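PDB 2O62: hypothetical protein from Nostoc punctiforme, which is of unknown function but contains two beta-rich domains of the calycin superfamily, which typically form antiparallel beta-barrels. Local coordinates for residues 13-25 against 117-129. Sequence-based numbering, arbitrary orientation.
Sequences LGVWEGSFSNFSP and LNGLTLIREHLAG. With GOL (glycerol), chain H.
Trp16 to Phe23 pair with Leu120 to Leu127 in an antiparallel ladder between the strands that are first and last along the chain but adjacent within the N-terminal, calycin-related sheet, bringing together chain segments separated by 91 residues. The strand directions differ by 142°. Backbone bonds are short at both ends, as in Phe23 N to Leu120 O at 2.8 Å, whereas Ser19 N to Arg124 O (3.4 Å) and Arg124 N to Ser19 O (3.3 Å) are weak. There water 2 accepts from Arg124 N and NE and donates to Leu122 O and Ser19 OG, linking the Ser19 side chain to Arg124 and Leu122 beside the weak pair.

On the face carrying Trp16, Phe20 and Ile123, aliphatic groups cover rings. Leu127 CD2 stands 3.6 Å from the centroid of the Trp16 six-membered ring, only 4° off its normal. Ile123 CD1 likewise lies over one Phe20 face, 3.9 Å from the ring centroid but displaced toward the rim. On the other face, Phe23 CE1 meets Leu122 CB at 3.8 Å, and residues of strand 219-224 in the C-terminal barrel pack against Leu120 and Leu122.

Polar groups also occupy that second face. Arg124, bent at chi3 (-79°), brings NH2 within 3.0 Å of Ser21 OG, which lies in the guanidinium plane; NH1 forms a salt bridge with Glu134, and Asp32 OD1 hydrogen-bonds both Ser19 OG and Ser21 OG. Farther along, a glycerol, probably from the crystallisation liquor, accepts from Gly129 N through O3, while its O1 hydrogen-bonds His126 NE2 at 2.9 Å, in the ring plane.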
# COMPACT_ATOMS: atom_id res chain seq x y z
N LEU A 13 -10.12 7.86 -13.36
CA LEU A 13 -10.18 7.95 -14.81
C LEU A 13 -9.00 8.82 -15.31
O LEU A 13 -8.67 9.86 -14.71
CB LEU A 13 -11.47 8.54 -15.28
CG LEU A 13 -12.69 7.72 -14.99
CD1 LEU A 13 -13.88 8.39 -15.61
CD2 LEU A 13 -12.52 6.32 -15.55
N GLY A 14 -8.41 8.42 -16.43
CA GLY A 14 -7.31 9.17 -17.05
C GLY A 14 -6.34 8.22 -17.72
O GLY A 14 -6.61 7.03 -17.87
N VAL A 15 -5.19 8.76 -18.11
CA VAL A 15 -4.17 7.97 -18.78
C VAL A 15 -2.94 7.98 -17.86
O VAL A 15 -2.37 9.03 -17.63
CB VAL A 15 -3.82 8.53 -20.15
CG1 VAL A 15 -2.74 7.71 -20.81
CG2 VAL A 15 -5.05 8.59 -21.03
N TRP A 16 -2.63 6.82 -17.31
CA TRP A 16 -1.58 6.67 -16.32
C TRP A 16 -0.41 6.02 -17.03
O TRP A 16 -0.48 4.86 -17.46
CB TRP A 16 -2.06 5.84 -15.13
CG TRP A 16 -3.16 6.46 -14.38
CD1 TRP A 16 -4.49 6.13 -14.45
CD2 TRP A 16 -3.06 7.54 -13.48
NE1 TRP A 16 -5.22 6.92 -13.59
CE2 TRP A 16 -4.38 7.81 -12.99
CE3 TRP A 16 -1.99 8.29 -12.99
CZ2 TRP A 16 -4.64 8.81 -12.07
CZ3 TRP A 16 -2.25 9.30 -12.07
CH2 TRP A 16 -3.57 9.54 -11.61
N GLU A 17 0.70 6.76 -17.09
CA GLU A 17 1.91 6.28 -17.72
C GLU A 17 2.98 6.01 -16.67
O GLU A 17 3.03 6.66 -15.65
CB GLU A 17 2.42 7.33 -18.68
CG GLU A 17 1.45 7.64 -19.81
CD GLU A 17 2.15 8.25 -20.98
OE1 GLU A 17 2.48 9.45 -20.87
OE2 GLU A 17 2.40 7.52 -21.98
N GLY A 18 3.83 5.04 -16.92
CA GLY A 18 4.93 4.79 -16.03
C GLY A 18 5.55 3.45 -16.26
O GLY A 18 5.95 3.14 -17.36
N SER A 19 5.65 2.68 -15.18
CA SER A 19 6.10 1.29 -15.29
C SER A 19 5.57 0.38 -14.23
O SER A 19 5.10 0.85 -13.19
CB SER A 19 7.63 1.22 -15.23
OG SER A 19 8.12 1.56 -13.97
N PHE A 20 5.72 -0.92 -14.50
CA PHE A 20 5.51 -1.99 -13.53
C PHE A 20 6.86 -2.59 -13.23
O PHE A 20 7.49 -3.10 -14.14
CB PHE A 20 4.65 -3.10 -14.14
CG PHE A 20 3.17 -2.78 -14.25
CD1 PHE A 20 2.73 -1.64 -14.89
CD2 PHE A 20 2.21 -3.67 -13.81
CE1 PHE A 20 1.37 -1.36 -15.01
CE2 PHE A 20 0.84 -3.39 -13.97
CZ PHE A 20 0.44 -2.26 -14.56
N SER A 21 7.28 -2.54 -11.97
CA SER A 21 8.64 -2.93 -11.55
C SER A 21 8.58 -4.02 -10.50
O SER A 21 7.95 -3.83 -9.46
CB SER A 21 9.37 -1.73 -10.96
OG SER A 21 9.32 -0.65 -11.87
N ASN A 22 9.20 -5.17 -10.78
CA ASN A 22 9.33 -6.27 -9.83
C ASN A 22 10.61 -6.16 -9.06
O ASN A 22 11.67 -6.12 -9.65
CB ASN A 22 9.35 -7.60 -10.55
CG ASN A 22 8.10 -7.83 -11.34
OD1 ASN A 22 7.04 -7.33 -11.00
ND2 ASN A 22 8.22 -8.61 -12.40
N PHE A 23 10.45 -6.18 -7.75
CA PHE A 23 11.53 -6.16 -6.79
C PHE A 23 11.58 -7.45 -5.99
O PHE A 23 10.55 -8.07 -5.69
CB PHE A 23 11.29 -5.00 -5.81
CG PHE A 23 11.55 -3.66 -6.39
CD1 PHE A 23 10.56 -2.97 -7.04
CD2 PHE A 23 12.80 -3.08 -6.30
CE1 PHE A 23 10.79 -1.72 -7.61
CE2 PHE A 23 13.04 -1.82 -6.87
CZ PHE A 23 12.00 -1.15 -7.52
N SER A 24 12.79 -7.81 -5.57
CA SER A 24 12.99 -8.89 -4.60
C SER A 24 12.56 -8.43 -3.20
O SER A 24 12.40 -7.22 -2.96
CB SER A 24 14.46 -9.32 -4.58
OG SER A 24 15.23 -8.39 -3.86
N PRO A 25 12.39 -9.38 -2.27
CA PRO A 25 12.06 -9.02 -0.87
C PRO A 25 13.17 -8.21 -0.15
O PRO A 25 12.89 -7.66 0.91
CB PRO A 25 11.86 -10.36 -0.19
CG PRO A 25 11.62 -11.33 -1.28
CD PRO A 25 12.45 -10.85 -2.43
N LEU A 117 7.39 -13.45 2.38
CA LEU A 117 7.39 -12.51 1.27
C LEU A 117 8.31 -13.03 0.15
O LEU A 117 9.46 -13.41 0.40
CB LEU A 117 7.81 -11.11 1.72
CG LEU A 117 7.80 -10.00 0.67
CD1 LEU A 117 6.41 -9.63 0.27
CD2 LEU A 117 8.46 -8.79 1.25
N ASN A 118 7.74 -13.12 -1.05
CA ASN A 118 8.41 -13.66 -2.24
C ASN A 118 8.83 -12.55 -3.23
O ASN A 118 9.79 -12.68 -3.94
CB ASN A 118 7.49 -14.63 -2.97
CG ASN A 118 8.14 -15.29 -4.18
OD1 ASN A 118 7.76 -15.01 -5.31
ND2 ASN A 118 9.15 -16.13 -3.95
N GLY A 119 8.06 -11.48 -3.30
CA GLY A 119 8.35 -10.42 -4.22
C GLY A 119 7.38 -9.27 -4.04
O GLY A 119 6.33 -9.39 -3.38
N LEU A 120 7.77 -8.15 -4.62
CA LEU A 120 6.90 -6.99 -4.73
C LEU A 120 6.86 -6.41 -6.13
O LEU A 120 7.83 -6.52 -6.90
CB LEU A 120 7.36 -5.89 -3.83
CG LEU A 120 7.81 -6.17 -2.38
CD1 LEU A 120 8.81 -5.14 -2.01
CD2 LEU A 120 6.70 -6.07 -1.42
N THR A 121 5.75 -5.75 -6.42
CA THR A 121 5.59 -5.01 -7.66
C THR A 121 5.31 -3.55 -7.25
O THR A 121 4.46 -3.28 -6.42
CB THR A 121 4.47 -5.60 -8.53
OG1 THR A 121 4.71 -7.00 -8.77
CG2 THR A 121 4.40 -4.86 -9.90
N LEU A 122 6.07 -2.64 -7.81
CA LEU A 122 5.91 -1.22 -7.58
C LEU A 122 5.52 -0.59 -8.88
O LEU A 122 6.23 -0.71 -9.84
CB LEU A 122 7.20 -0.62 -7.06
CG LEU A 122 7.09 0.77 -6.45
CD1 LEU A 122 6.34 0.70 -5.12
CD2 LEU A 122 8.52 1.26 -6.25
N ILE A 123 4.32 -0.00 -8.90
CA ILE A 123 3.80 0.59 -10.09
C ILE A 123 3.76 2.10 -9.84
O ILE A 123 2.94 2.61 -9.06
CB ILE A 123 2.41 0.04 -10.40
CG1 ILE A 123 2.47 -1.50 -10.53
CG2 ILE A 123 1.87 0.68 -11.66
CD1 ILE A 123 1.06 -2.20 -10.57
N ARG A 124 4.64 2.82 -10.53
CA ARG A 124 4.78 4.27 -10.39
C ARG A 124 4.23 4.94 -11.63
O ARG A 124 4.82 4.83 -12.68
CB ARG A 124 6.25 4.67 -10.22
CG ARG A 124 6.85 4.15 -8.93
CD ARG A 124 8.36 4.18 -8.97
NE ARG A 124 8.89 3.06 -9.72
CZ ARG A 124 10.20 2.84 -9.93
NH1 ARG A 124 11.10 3.66 -9.46
NH2 ARG A 124 10.57 1.76 -10.58
N GLU A 125 3.13 5.67 -11.46
CA GLU A 125 2.36 6.19 -12.57
C GLU A 125 2.16 7.68 -12.43
O GLU A 125 1.93 8.19 -11.33
CB GLU A 125 1.01 5.51 -12.64
CG GLU A 125 1.08 4.05 -13.10
CD GLU A 125 -0.17 3.29 -12.84
OE1 GLU A 125 -0.85 3.56 -11.83
OE2 GLU A 125 -0.50 2.38 -13.64
N HIS A 126 2.23 8.37 -13.56
CA HIS A 126 1.97 9.80 -13.65
C HIS A 126 0.97 10.00 -14.80
O HIS A 126 0.94 9.27 -15.83
CB HIS A 126 3.25 10.60 -13.87
CG HIS A 126 3.97 10.24 -15.12
ND1 HIS A 126 4.86 9.18 -15.19
CD2 HIS A 126 3.90 10.76 -16.37
CE1 HIS A 126 5.31 9.09 -16.43
NE2 HIS A 126 4.74 10.02 -17.17
N LEU A 127 0.12 10.97 -14.63
CA LEU A 127 -0.81 11.33 -15.68
C LEU A 127 -0.05 11.73 -16.93
O LEU A 127 0.90 12.53 -16.87
CB LEU A 127 -1.70 12.48 -15.24
CG LEU A 127 -2.81 12.08 -14.30
CD1 LEU A 127 -3.49 13.37 -13.92
CD2 LEU A 127 -3.80 11.07 -15.00
N ALA A 128 -0.52 11.23 -18.07
CA ALA A 128 0.07 11.52 -19.36
C ALA A 128 0.11 13.04 -19.56
O ALA A 128 -0.89 13.73 -19.36
CB ALA A 128 -0.71 10.84 -20.51
N GLY A 129 1.29 13.54 -19.91
CA GLY A 129 1.52 14.97 -20.08
C GLY A 129 1.88 15.74 -18.83
O GLY A 129 2.12 16.96 -18.88
C1 GOL H . 6.19 11.22 -19.77
O1 GOL H . 5.23 10.21 -20.06
C2 GOL H . 5.67 12.66 -19.79
O2 GOL H . 6.33 13.49 -18.86
C3 GOL H . 4.21 12.70 -19.46
O3 GOL H . 3.53 11.92 -20.42
O HOH W 1 0.73 2.42 -16.16
O HOH W 2 7.20 1.45 -11.38